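Local coordinates for Rev protein (PDB 5EQZ) that is of unknown function but is a plasmid-encoded Borrelia Rev-family protein, probably a membrane-anchored lipoprotein in its natural form, at residues I16-M20 against K60-L64; K92-K98 against G121-S127. All blocks are in the same frame, centred on the assembly; numbering follows the deposited sequence. Where two conformers were deposited one is given.

Overall arrangement
Both contacts belong to one elongated, all-helical chain and lie on opposite sides of its centre, interaction 1 about 18 Å from it and interaction 2 about 25 Å. Their own centres are about 43 Å apart and their nearest atoms about 32 Å, so they do not touch. Helix 55-88 relates them: interaction 1 packs its early turns at 60-64 on helix 10-24, whereas interaction 2 follows its end, where the chain turns into helix 95-107 and meets the start of helix 122-142. Along the chain they are in series, interaction 1 closing before interaction 2 opens. One is chiefly apolar side-by-side helix packing, the other a carboxylate-bound helix N-terminus flanked by lysine and methionine packing.

Interaction 1 of 2, residues I16-M20 against K60-L64; sequences IDSLM and KLLNL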
loop_
_atom_site.group_PDB
_atom_site.type_symbol
_atom_site.label_atom_id
_atom_site.label_comp_id
_atom_site.label_asym_id
_atom_site.label_seq_id
_atom_site.Cartn_x
_atom_site.Cartn_y
_atom_site.Cartn_z
ATOM N N ILE A 16 -13.631 -14.262 -8.007
ATOM C CA ILE A 16 -12.704 -14.307 -6.885
ATOM C C ILE A 16 -11.279 -14.488 -7.386
ATOM O O ILE A 16 -10.363 -13.783 -6.942
ATOM C CB ILE A 16 -13.104 -15.420 -5.899
ATOM C CG1 ILE A 16 -14.497 -15.153 -5.328
ATOM C CG2 ILE A 16 -12.077 -15.542 -4.770
ATOM C CD1 ILE A 16 -15.056 -16.338 -4.591
ATOM N N ASP A 17 -11.074 -15.417 -8.330
ATOM C CA ASP A 17 -9.729 -15.696 -8.841
ATOM C C ASP A 17 -9.088 -14.444 -9.421
ATOM O O ASP A 17 -7.916 -14.159 -9.161
ATOM C CB ASP A 17 -9.767 -16.760 -9.937
ATOM C CG ASP A 17 -10.089 -18.152 -9.426
ATOM O OD1 ASP A 17 -10.074 -18.410 -8.201
ATOM O OD2 ASP A 17 -10.338 -19.003 -10.298
ATOM N N SER A 18 -9.834 -13.728 -10.261
ATOM C CA SER A 18 -9.289 -12.539 -10.917
ATOM C C SER A 18 -8.880 -11.496 -9.887
ATOM O O SER A 18 -7.792 -10.916 -9.973
ATOM C CB SER A 18 -10.322 -11.965 -11.887
ATOM O OG SER A 18 -9.826 -10.804 -12.534
ATOM N N LEU A 19 -9.738 -11.248 -8.901
ATOM C CA LEU A 19 -9.392 -10.297 -7.852
ATOM C C LEU A 19 -8.207 -10.793 -7.032
ATOM O O LEU A 19 -7.342 -9.993 -6.641
ATOM C CB LEU A 19 -10.615 -10.038 -6.975
ATOM C CG LEU A 19 -10.553 -8.908 -5.955
ATOM C CD1 LEU A 19 -10.035 -7.619 -6.600
ATOM C CD2 LEU A 19 -11.954 -8.690 -5.363
ATOM N N MET A 20 -8.133 -12.109 -6.784
ATOM C CA MET A 20 -7.003 -12.669 -6.052
ATOM C C MET A 20 -5.686 -12.403 -6.797
ATOM O O MET A 20 -4.682 -12.011 -6.190
ATOM C CB MET A 20 -7.190 -14.182 -5.845
ATOM C CG MET A 20 -5.955 -14.845 -5.183
ATOM S SD MET A 20 -5.668 -14.330 -3.466
ATOM C CE MET A 20 -6.423 -15.617 -2.553
ATOM N N LYS A 60 -12.168 -19.941 -0.948
ATOM C CA LYS A 60 -11.525 -19.002 -1.864
ATOM C C LYS A 60 -11.685 -17.563 -1.393
ATOM O O LYS A 60 -10.743 -16.761 -1.478
ATOM C CB LYS A 60 -12.086 -19.169 -3.276
ATOM C CG LYS A 60 -11.626 -20.444 -3.947
ATOM C CD LYS A 60 -12.424 -20.767 -5.202
ATOM C CE LYS A 60 -11.755 -20.266 -6.451
ATOM N NZ LYS A 60 -10.428 -20.936 -6.691
ATOM N N LEU A 61 -12.876 -17.215 -0.902
ATOM C CA LEU A 61 -13.107 -15.878 -0.367
ATOM C C LEU A 61 -12.253 -15.618 0.868
ATOM O O LEU A 61 -11.711 -14.517 1.040
ATOM C CB LEU A 61 -14.585 -15.703 -0.023
ATOM C CG LEU A 61 -15.491 -15.211 -1.135
ATOM C CD1 LEU A 61 -16.930 -15.254 -0.664
ATOM C CD2 LEU A 61 -15.083 -13.798 -1.544
ATOM N N LEU A 62 -12.130 -16.612 1.745
ATOM C CA LEU A 62 -11.272 -16.461 2.917
ATOM C C LEU A 62 -9.815 -16.269 2.511
ATOM O O LEU A 62 -9.111 -15.401 3.056
ATOM C CB LEU A 62 -11.427 -17.676 3.833
ATOM C CG LEU A 62 -10.731 -17.553 5.189
ATOM C CD1 LEU A 62 -11.281 -16.356 5.957
ATOM C CD2 LEU A 62 -10.868 -18.837 6.003
ATOM N N ASN A 63 -9.340 -17.065 1.552
ATOM C CA ASN A 63 -7.979 -16.866 1.063
ATOM C C ASN A 63 -7.797 -15.470 0.484
ATOM O O ASN A 63 -6.756 -14.836 0.693
ATOM C CB ASN A 63 -7.637 -17.943 0.032
ATOM C CG ASN A 63 -7.546 -19.324 0.652
ATOM O OD1 ASN A 63 -7.366 -19.461 1.862
ATOM N ND2 ASN A 63 -7.654 -20.360 -0.177
ATOM N N LEU A 64 -8.797 -14.969 -0.245
ATOM C CA LEU A 64 -8.703 -13.633 -0.825
ATOM C C LEU A 64 -8.583 -12.558 0.252
ATOM O O LEU A 64 -7.753 -11.646 0.143
ATOM C CB LEU A 64 -9.909 -13.379 -1.724
ATOM C CG LEU A 64 -10.099 -11.954 -2.228
ATOM C CD1 LEU A 64 -8.923 -11.528 -3.104
ATOM C CD2 LEU A 64 -11.451 -11.803 -2.951
#
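Apolar contacts account for most of the 414 Å² buried here. Ile16 reaches Leu61 (CD1 to CG, 3.7 Å) and Leu64 (CG2 to CD2, 4.2 Å), while Leu19 CD2 lies 4.0 Å from Leu64 CD2, placing Leu64 between two side chains one helical turn apart. Met20 starts out sideways, yet its thioether then reaches across so that Met20 CE rests on the opposite backbone, 3.3 Å from Asn63 C and 3.4 Å from Leu64 N. The segment axes approach to 10.0 Å at 16°, nearly parallel, and the nearest CA pairs are Ile16-Leu61 (6.7 Å) and Met20-Leu64 (5.6 Å). Such a parallel pair fits the first and third helices of an up-down-up bundle: Ile42 of the intervening helix 32-48 touches both Leu19 and Leu64, and Leu49 just beyond it touches Ile16 and Leu61. The polar component lies at the margin, where Lys60, bent at chi3 and chi4, brings its ammonium group to Asp17 in a salt bridge (NZ to OD1, 3.0 Å) whose hydrogen-bond geometry is weak.

Interaction 2 of 2, residues K92-K98 against G121-S127; sequences KDQDISK and GNGDKMS
A carboxylate-to-amide hydrogen bond and flanking lysine and methionine packing join the turn before helix 95-107, and its first turn, to the start of helix 122-142. Gln94 and Gly121 are the N-caps; the backbones are closest at Asp93 and Gly123 (CA atoms 4.2 Å apart). Asp93 (chi1 m) directs its carboxylate at the open helix end: Gly123 N donates to Asp93 OD2 at 2.7 Å and 165°. Gly121 adopts the glycine-suited phi/psi 89/10. At Gly123 a CB would clash with Lys92 O, which accepts a CA-H...O contact from Gly123 CA at 3.2 Å. Lys92 (m, t, t, p) slants across that helix's first turns, CD 3.4 Å from Asp124 OD1 and CE 3.1 Å from Ser127 OG, before NZ hydrogen-bonds to Glu87 O. One turn into helix 95-107, the extended Lys98 packs CG 3.9 Å from Met126 SD and CE 3.8 Å from Asn122 CB; its NZ hydrogen-bonds to Leu115 O. With glycine at the N-cap, a sequence-distant carboxylate accepts the first-turn amide, a tertiary contact at a helix N-terminus.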
loop_
_atom_site.group_PDB
_atom_site.type_symbol
_atom_site.label_atom_id
_atom_site.label_comp_id
_atom_site.label_asym_id
_atom_site.label_seq_id
_atom_site.Cartn_x
_atom_site.Cartn_y
_atom_site.Cartn_z
ATOM N N LYS A 92 20.504 16.476 7.051
ATOM C CA LYS A 92 19.552 16.290 5.958
ATOM C C LYS A 92 19.882 17.137 4.735
ATOM O O LYS A 92 19.394 16.831 3.642
ATOM C CB LYS A 92 18.130 16.608 6.427
ATOM C CG LYS A 92 17.546 15.610 7.422
ATOM C CD LYS A 92 16.079 15.922 7.681
ATOM C CE LYS A 92 15.351 14.796 8.426
ATOM N NZ LYS A 92 16.020 14.390 9.686
ATOM N N ASP A 93 20.695 18.184 4.871
ATOM C CA ASP A 93 20.992 18.977 3.691
ATOM C C ASP A 93 22.179 18.452 2.900
ATOM O O ASP A 93 22.448 18.965 1.814
ATOM C CB ASP A 93 21.208 20.443 4.058
ATOM C CG ASP A 93 19.988 21.056 4.699
ATOM O OD1 ASP A 93 20.009 21.261 5.929
ATOM O OD2 ASP A 93 18.991 21.280 3.979
ATOM N N GLN A 94 22.876 17.432 3.393
ATOM C CA GLN A 94 23.926 16.817 2.593
ATOM C C GLN A 94 23.331 16.157 1.353
ATOM O O GLN A 94 22.225 15.600 1.391
ATOM C CB GLN A 94 24.695 15.771 3.401
ATOM C CG GLN A 94 25.368 16.309 4.663
ATOM C CD GLN A 94 26.355 17.433 4.371
ATOM O OE1 GLN A 94 27.389 17.208 3.756
ATOM N NE2 GLN A 94 26.043 18.643 4.822
ATOM N N ASP A 95 24.087 16.212 0.252
ATOM C CA ASP A 95 23.680 15.539 -0.984
ATOM C C ASP A 95 23.234 14.111 -0.713
ATOM O O ASP A 95 22.174 13.678 -1.190
ATOM C CB ASP A 95 24.828 15.532 -2.000
ATOM C CG ASP A 95 24.992 16.858 -2.735
ATOM O OD1 ASP A 95 24.264 17.822 -2.415
ATOM O OD2 ASP A 95 25.867 16.925 -3.636
ATOM N N ILE A 96 24.038 13.358 0.050
ATOM C CA ILE A 96 23.723 11.951 0.301
ATOM C C ILE A 96 22.402 11.817 1.055
ATOM O O ILE A 96 21.594 10.921 0.772
ATOM C CB ILE A 96 24.879 11.277 1.060
ATOM C CG1 ILE A 96 26.170 11.352 0.240
ATOM C CG2 ILE A 96 24.551 9.838 1.374
ATOM C CD1 ILE A 96 27.420 10.925 1.014
ATOM N N SER A 97 22.160 12.705 2.026
ATOM C CA SER A 97 20.920 12.654 2.799
ATOM C C SER A 97 19.703 12.977 1.939
ATOM O O SER A 97 18.640 12.368 2.109
ATOM C CB SER A 97 21.008 13.618 3.983
ATOM O OG SER A 97 22.103 13.309 4.832
ATOM N N LYS A 98 19.832 13.942 1.022
ATOM C CA LYS A 98 18.728 14.286 0.129
ATOM C C LYS A 98 18.349 13.120 -0.775
ATOM O O LYS A 98 17.158 12.804 -0.935
ATOM C CB LYS A 98 19.092 15.508 -0.711
ATOM C CG LYS A 98 19.114 16.825 0.037
ATOM C CD LYS A 98 19.547 17.908 -0.957
ATOM C CE LYS A 98 19.781 19.232 -0.307
ATOM N NZ LYS A 98 20.280 20.194 -1.334
ATOM N N GLY A 121 18.252 24.479 4.117
ATOM C CA GLY A 121 17.023 23.840 4.554
ATOM C C GLY A 121 16.299 23.011 3.514
ATOM O O GLY A 121 15.158 22.596 3.762
ATOM N N ASN A 122 16.916 22.751 2.361
ATOM C CA ASN A 122 16.272 21.912 1.360
ATOM C C ASN A 122 16.080 20.486 1.865
ATOM O O ASN A 122 15.146 19.794 1.437
ATOM C CB ASN A 122 17.083 21.921 0.063
ATOM C CG ASN A 122 16.620 23.003 -0.901
ATOM O OD1 ASN A 122 15.722 23.787 -0.584
ATOM N ND2 ASN A 122 17.239 23.062 -2.074
ATOM N N GLY A 123 16.944 20.027 2.772
ATOM C CA GLY A 123 16.807 18.667 3.274
ATOM C C GLY A 123 15.643 18.521 4.235
ATOM O O GLY A 123 14.799 17.630 4.072
ATOM N N ASP A 124 15.593 19.383 5.266
ATOM C CA ASP A 124 14.462 19.380 6.189
ATOM C C ASP A 124 13.155 19.620 5.456
ATOM O O ASP A 124 12.105 19.153 5.900
ATOM C CB ASP A 124 14.633 20.444 7.274
ATOM C CG ASP A 124 15.574 20.013 8.390
ATOM O OD1 ASP A 124 15.325 18.958 9.013
ATOM O OD2 ASP A 124 16.547 20.746 8.663
ATOM N N LYS A 125 13.196 20.356 4.346
ATOM C CA LYS A 125 11.984 20.593 3.578
ATOM C C LYS A 125 11.569 19.347 2.800
ATOM O O LYS A 125 10.379 19.009 2.751
ATOM C CB LYS A 125 12.195 21.778 2.648
ATOM C CG LYS A 125 11.327 21.802 1.425
ATOM C CD LYS A 125 11.462 23.156 0.735
ATOM C CE LYS A 125 10.322 23.405 -0.226
ATOM N NZ LYS A 125 9.173 24.056 0.460
ATOM N N MET A 126 12.528 18.663 2.172
ATOM C CA MET A 126 12.219 17.371 1.566
ATOM C C MET A 126 11.709 16.383 2.609
ATOM O O MET A 126 10.738 15.660 2.367
ATOM C CB MET A 126 13.442 16.790 0.863
ATOM C CG MET A 126 13.807 17.431 -0.455
ATOM S SD MET A 126 15.353 16.651 -0.963
ATOM C CE MET A 126 14.737 15.105 -1.577
ATOM N N SER A 127 12.360 16.333 3.770
ATOM C CA SER A 127 11.910 15.456 4.843
ATOM C C SER A 127 10.452 15.733 5.201
ATOM O O SER A 127 9.618 14.814 5.235
ATOM C CB SER A 127 12.812 15.637 6.060
ATOM O OG SER A 127 12.629 14.578 6.974
#